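Local structure of CHAD domain protein (Streptomyces chartreusis, 6RN5) at residues 27-32 against 68-73; 60-64 against 99-103. The protein probably binds inorganic polyphosphate through a basic pocket of its all-helical CHAD domain, and also binds copper ions. All blocks are in the same frame, centred on the assembly; numbering follows the deposited sequence.

Interaction 1: residues 27-32 against 68-73. With SO4 (sulfate ion), chain G.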
loop_
_atom_site.group_PDB
_atom_site.type_symbol
_atom_site.label_atom_id
_atom_site.label_comp_id
_atom_site.label_asym_id
_atom_site.label_seq_id
_atom_site.Cartn_x
_atom_site.Cartn_y
_atom_site.Cartn_z
ATOM N N TYR A 27 -28.453 34.901 -12.392
ATOM C CA TYR A 27 -27.724 33.906 -11.605
ATOM C C TYR A 27 -26.994 34.554 -10.430
ATOM O O TYR A 27 -27.119 34.057 -9.284
ATOM C CB TYR A 27 -26.759 33.114 -12.476
ATOM C CG TYR A 27 -26.024 32.012 -11.760
ATOM C CD1 TYR A 27 -26.688 30.852 -11.321
ATOM C CD2 TYR A 27 -24.652 32.138 -11.485
ATOM C CE1 TYR A 27 -25.978 29.840 -10.643
ATOM C CE2 TYR A 27 -23.948 31.144 -10.807
ATOM C CZ TYR A 27 -24.612 30.004 -10.394
ATOM O OH TYR A 27 -23.878 29.025 -9.758
ATOM N N LEU A 28 -26.291 35.673 -10.693
ATOM C CA LEU A 28 -25.618 36.419 -9.654
ATOM C C LEU A 28 -26.581 36.931 -8.566
ATOM O O LEU A 28 -26.297 36.777 -7.378
ATOM C CB LEU A 28 -24.780 37.584 -10.224
ATOM C CG LEU A 28 -23.497 37.142 -10.951
ATOM C CD1 LEU A 28 -22.866 38.275 -11.742
ATOM C CD2 LEU A 28 -22.484 36.555 -9.965
ATOM N N ARG A 29 -27.689 37.551 -8.966
ATOM C CA ARG A 29 -28.713 38.008 -8.007
ATOM C C ARG A 29 -29.240 36.868 -7.105
ATOM O O ARG A 29 -29.362 37.036 -5.896
ATOM C CB ARG A 29 -29.873 38.756 -8.717
ATOM C CG ARG A 29 -29.496 40.175 -9.178
ATOM C CD ARG A 29 -30.685 41.059 -9.620
ATOM N NE ARG A 29 -31.390 40.370 -10.697
ATOM C CZ ARG A 29 -31.236 40.590 -12.014
ATOM N NH1 ARG A 29 -31.926 39.837 -12.883
ATOM N NH2 ARG A 29 -30.438 41.573 -12.475
ATOM N N ALA A 30 -29.508 35.712 -7.705
ATOM C CA ALA A 30 -29.979 34.538 -6.997
ATOM C C ALA A 30 -28.976 34.025 -5.970
ATOM O O ALA A 30 -29.354 33.733 -4.836
ATOM C CB ALA A 30 -30.277 33.421 -7.985
ATOM N N GLN A 31 -27.712 33.895 -6.369
ATOM C CA GLN A 31 -26.651 33.492 -5.431
ATOM C C GLN A 31 -26.422 34.495 -4.308
ATOM O O GLN A 31 -26.317 34.099 -3.150
ATOM C CB GLN A 31 -25.347 33.215 -6.179
ATOM C CG GLN A 31 -25.483 31.994 -7.075
ATOM C CD GLN A 31 -25.858 30.741 -6.297
ATOM O OE1 GLN A 31 -25.256 30.438 -5.261
ATOM N NE2 GLN A 31 -26.825 29.996 -6.798
ATOM N N ALA A 32 -26.347 35.779 -4.655
ATOM C CA ALA A 32 -26.258 36.827 -3.680
ATOM C C ALA A 32 -27.369 36.744 -2.644
ATOM O O ALA A 32 -27.120 36.937 -1.439
ATOM C CB ALA A 32 -26.312 38.164 -4.359
ATOM N N ARG A 68 -19.737 30.151 -5.641
ATOM C CA ARG A 68 -20.359 30.376 -6.950
ATOM C C ARG A 68 -20.210 31.798 -7.474
ATOM O O ARG A 68 -20.110 31.997 -8.673
ATOM C CB ARG A 68 -21.821 29.988 -6.965
ATOM C CG ARG A 68 -22.008 28.511 -6.953
ATOM C CD ARG A 68 -23.411 28.096 -6.487
ATOM N NE ARG A 68 -23.627 26.728 -6.885
ATOM C CZ ARG A 68 -23.193 25.668 -6.225
ATOM N NH1 ARG A 68 -22.518 25.792 -5.099
ATOM N NH2 ARG A 68 -23.452 24.455 -6.692
ATOM N N ILE A 69 -20.279 32.781 -6.593
ATOM C CA ILE A 69 -20.197 34.155 -7.026
ATOM C C ILE A 69 -18.754 34.414 -7.492
ATOM O O ILE A 69 -18.512 34.995 -8.562
ATOM C CB ILE A 69 -20.601 35.071 -5.878
ATOM C CG1 ILE A 69 -22.085 34.882 -5.579
ATOM C CG2 ILE A 69 -20.330 36.506 -6.210
ATOM C CD1 ILE A 69 -22.568 35.611 -4.327
ATOM N N SER A 70 -17.809 33.915 -6.705
ATOM C CA SER A 70 -16.426 34.114 -6.976
ATOM C C SER A 70 -16.067 33.467 -8.323
ATOM O O SER A 70 -15.387 34.077 -9.165
ATOM C CB SER A 70 -15.597 33.575 -5.799
ATOM O OG SER A 70 -14.286 34.035 -5.911
ATOM N N ALA A 71 -16.572 32.263 -8.554
ATOM C CA ALA A 71 -16.368 31.584 -9.837
ATOM C C ALA A 71 -16.933 32.369 -11.018
ATOM O O ALA A 71 -16.295 32.514 -12.069
ATOM C CB ALA A 71 -16.990 30.187 -9.813
ATOM N N THR A 72 -18.144 32.849 -10.842
ATOM C CA THR A 72 -18.862 33.565 -11.877
ATOM C C THR A 72 -18.101 34.832 -12.272
ATOM O O THR A 72 -17.984 35.148 -13.456
ATOM C CB THR A 72 -20.258 33.885 -11.388
ATOM O OG1 THR A 72 -20.941 32.650 -11.141
ATOM C CG2 THR A 72 -21.044 34.649 -12.414
ATOM N N LEU A 73 -17.572 35.525 -11.275
ATOM C CA LEU A 73 -16.817 36.746 -11.498
ATOM C C LEU A 73 -15.492 36.443 -12.203
ATOM O O LEU A 73 -14.862 37.334 -12.690
ATOM C CB LEU A 73 -16.593 37.497 -10.181
ATOM C CG LEU A 73 -17.678 38.542 -9.846
ATOM C CD1 LEU A 73 -19.085 38.011 -9.934
ATOM C CD2 LEU A 73 -17.450 39.116 -8.464
HETATM S S SO4 G . -21.016 22.204 -4.822
HETATM O O1 SO4 G . -21.168 23.429 -4.061
HETATM O O2 SO4 G . -22.316 21.948 -5.487
HETATM O O3 SO4 G . -20.682 21.072 -3.953
HETATM O O4 SO4 G . -19.878 22.393 -5.757
#
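Leu28 and Ile69, the two residues that lose most surface here (69 and 61 Å²), also mark where the backbones come nearest, with 6.4 Å between Leu28 CA and Ile69 CA. Both CA-to-CB bonds run sideways, so the side-chain tips make the contact: Leu28 CD2 lies 3.4 Å from Thr72 CG2, 3.7 Å from Leu73 CD1 and 4.3 Å from Ile69 CG2. Ile69 in turn packs CG1 against Gln31 CB at 3.7 Å and CD1 against the backbone Ala32 N at 3.8 Å. With axes 10.1 Å apart and N-to-C directions at 156°, the segments form a nearly antiparallel helix pair within the helical CHAD fold, and Leu213 of helix 201-213 touches both Leu28 and Ile69. The methylenes of Arg68, a residue covered over 57 Å², pass close to two oxygens: Arg68 CG is 3.4 Å from Tyr27 OH, and Arg68 CD is 3.2 Å from Gln31 OE1. Glu292 of helix 274-295 hydrogen-bonds to the Tyr27 hydroxyl and forms a salt bridge with Arg68. The guanidinium also makes a bidentate contact with a sulfate, probably from the crystallisation liquor, Arg68 NH1 to O1 at 2.9 Å and Arg68 NH2 to O2 at 3.0 Å.

Interaction 2: residues 60-64 against 99-103. With SO4 (sulfate ion), chain I; SO4 (sulfate ion), chain G.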
loop_
_atom_site.group_PDB
_atom_site.type_symbol
_atom_site.label_atom_id
_atom_site.label_comp_id
_atom_site.label_asym_id
_atom_site.label_seq_id
_atom_site.Cartn_x
_atom_site.Cartn_y
_atom_site.Cartn_z
ATOM N N ARG A 60 -22.415 26.342 5.600
ATOM C CA ARG A 60 -22.198 25.643 4.380
ATOM C C ARG A 60 -22.861 26.354 3.194
ATOM O O ARG A 60 -22.262 26.489 2.129
ATOM C CB ARG A 60 -22.720 24.244 4.481
ATOM C CG ARG A 60 -22.380 23.476 3.241
ATOM C CD ARG A 60 -22.360 21.984 3.496
ATOM N NE ARG A 60 -21.987 21.373 2.238
ATOM C CZ ARG A 60 -22.839 20.869 1.370
ATOM N NH1 ARG A 60 -24.132 20.826 1.633
ATOM N NH2 ARG A 60 -22.383 20.404 0.236
ATOM N N ALA A 61 -24.082 26.820 3.402
ATOM C CA ALA A 61 -24.797 27.619 2.393
ATOM C C ALA A 61 -24.046 28.916 2.027
ATOM O O ALA A 61 -24.047 29.335 0.862
ATOM C CB ALA A 61 -26.217 27.940 2.877
ATOM N N LEU A 62 -23.436 29.554 3.016
ATOM C CA LEU A 62 -22.599 30.724 2.758
ATOM C C LEU A 62 -21.397 30.349 1.899
ATOM O O LEU A 62 -21.033 31.102 0.995
ATOM C CB LEU A 62 -22.106 31.349 4.056
ATOM C CG LEU A 62 -23.075 32.182 4.840
ATOM C CD1 LEU A 62 -22.445 32.416 6.200
ATOM C CD2 LEU A 62 -23.406 33.522 4.165
ATOM N N ARG A 63 -20.768 29.204 2.181
ATOM C CA ARG A 63 -19.646 28.738 1.344
ATOM C C ARG A 63 -20.032 28.450 -0.099
ATOM O O ARG A 63 -19.318 28.826 -1.043
ATOM C CB ARG A 63 -19.008 27.440 1.871
ATOM C CG ARG A 63 -18.347 27.543 3.214
ATOM C CD ARG A 63 -17.385 26.386 3.431
ATOM N NE ARG A 63 -17.955 25.043 3.543
ATOM C CZ ARG A 63 -18.573 24.556 4.628
ATOM N NH1 ARG A 63 -18.796 25.298 5.707
ATOM N NH2 ARG A 63 -19.013 23.311 4.623
ATOM N N ARG A 64 -21.136 27.727 -0.247
ATOM C CA ARG A 64 -21.590 27.267 -1.538
ATOM C C ARG A 64 -21.937 28.430 -2.417
ATOM O O ARG A 64 -21.688 28.351 -3.623
ATOM C CB ARG A 64 -22.773 26.320 -1.407
ATOM C CG ARG A 64 -22.379 25.004 -0.753
ATOM C CD ARG A 64 -23.498 24.004 -0.706
ATOM N NE ARG A 64 -23.695 23.422 -2.026
ATOM C CZ ARG A 64 -24.830 23.449 -2.727
ATOM N NH1 ARG A 64 -25.945 23.993 -2.259
ATOM N NH2 ARG A 64 -24.866 22.880 -3.902
ATOM N N LEU A 99 -14.537 30.177 6.341
ATOM C CA LEU A 99 -15.677 29.311 6.683
ATOM C C LEU A 99 -15.482 27.790 6.407
ATOM O O LEU A 99 -16.199 26.967 6.967
ATOM C CB LEU A 99 -16.932 29.816 5.993
ATOM C CG LEU A 99 -17.442 31.201 6.409
ATOM C CD1 LEU A 99 -18.802 31.415 5.809
ATOM C CD2 LEU A 99 -17.551 31.362 7.903
ATOM N N ALA A 100 -14.524 27.421 5.564
ATOM C CA ALA A 100 -14.273 25.996 5.263
ATOM C C ALA A 100 -13.449 25.274 6.364
ATOM O O ALA A 100 -13.606 24.072 6.587
ATOM C CB ALA A 100 -13.583 25.876 3.902
ATOM N N MET A 101 -12.615 26.029 7.071
ATOM C CA MET A 101 -11.541 25.439 7.880
ATOM C C MET A 101 -12.015 24.498 8.972
ATOM O O MET A 101 -11.548 23.359 9.076
ATOM C CB MET A 101 -10.641 26.523 8.417
ATOM C CG MET A 101 -9.581 26.915 7.394
ATOM S SD MET A 101 -8.094 25.842 7.281
ATOM C CE MET A 101 -8.674 24.147 7.428
ATOM N N GLU A 102 -12.974 24.938 9.756
ATOM C CA GLU A 102 -13.449 24.076 10.831
ATOM C C GLU A 102 -13.823 22.691 10.295
ATOM O O GLU A 102 -13.323 21.673 10.762
ATOM C CB GLU A 102 -14.611 24.711 11.588
ATOM C CG GLU A 102 -15.119 23.831 12.704
ATOM C CD GLU A 102 -16.307 24.411 13.446
ATOM O OE1 GLU A 102 -16.781 25.536 13.112
ATOM O OE2 GLU A 102 -16.750 23.719 14.374
ATOM N N HIS A 103 -14.688 22.680 9.294
ATOM C CA HIS A 103 -15.169 21.456 8.637
ATOM C C HIS A 103 -14.026 20.592 8.046
ATOM O O HIS A 103 -14.030 19.398 8.197
ATOM C CB HIS A 103 -16.207 21.843 7.538
ATOM C CG HIS A 103 -16.378 20.817 6.459
ATOM N ND1 HIS A 103 -17.156 19.683 6.620
ATOM C CD2 HIS A 103 -15.859 20.746 5.206
ATOM C CE1 HIS A 103 -17.107 18.963 5.513
ATOM N NE2 HIS A 103 -16.335 19.587 4.635
HETATM S S SO4 I . -18.427 21.996 1.186
HETATM O O1 SO4 I . -17.930 23.362 1.411
HETATM O O2 SO4 I . -19.542 22.042 0.177
HETATM O O3 SO4 I . -19.015 21.451 2.409
HETATM O O4 SO4 I . -17.364 21.153 0.672
HETATM S S SO4 G . -21.016 22.204 -4.822
HETATM O O1 SO4 G . -21.168 23.429 -4.061
HETATM O O2 SO4 G . -22.316 21.948 -5.487
HETATM O O3 SO4 G . -20.682 21.072 -3.953
HETATM O O4 SO4 G . -19.878 22.393 -5.757
#
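A buried arginine, rather than a hydrophobic residue, dominates this helix contact: Arg63 has 94 Å² covered by segment 99-103. Its aliphatic part lies across Leu99 and Ala100, with Arg63 CG 3.9 Å from Leu99 CB and Arg63 CD 3.6 Å from Ala100 CA. The guanidinium then reaches one face of the His103 ring, Arg63 NH2 being 4.1 Å from His103 CG, while Arg63 NH1 stands 3.3 Å from Leu99 O. Its charge meets a sulfate (chain I) through hydrogen bonds from Arg63 NE to O1 at 2.7 Å and from Arg63 NH2 to O3 at 2.9 Å. Arg60 NE adds a bond to the same O3 at 3.0 Å, and Arg64 NH2 holds a second sulfate (chain G) through O2 at 3.1 Å. Such an arginine-rich, anion-binding surface is consistent with polyphosphate binding by a CHAD domain, although the sulfates probably come from the crystallisation liquor. The apolar part is small: Leu62 CB touches Leu99 CD1 at 3.7 Å. The segment axes approach to 10.4 Å at 127°, an oblique antiparallel crossing. Met198 of helix 170-198 packs on both Leu62 and Leu99, and helix 21-42 covers Leu62 through Phe35, Ala38 and Leu39.

How the interactions relate
From the N terminus, helix 21-42 supplies 27-32, helix 56-75 supplies first 60-64 and then 68-73, and helix 82-120 supplies 99-103. Interaction 1 closes a loop of 35 intervening residues and interaction 2 one of 34. Because 60-64 precedes 68-73, the two closures cross instead of nesting. Helix 56-75 is therefore shared: interaction 1 uses its C-terminal part and interaction 2 its N-terminal part, their centres 16 Å apart, though it meets both neighbouring helices at each place. Sulfate G bridges them: Arg68 of interaction 1 and Arg64 of interaction 2 both bind it, as do Arg67, Arg288 and Tyr289, bringing helix 274-295 to the same anion.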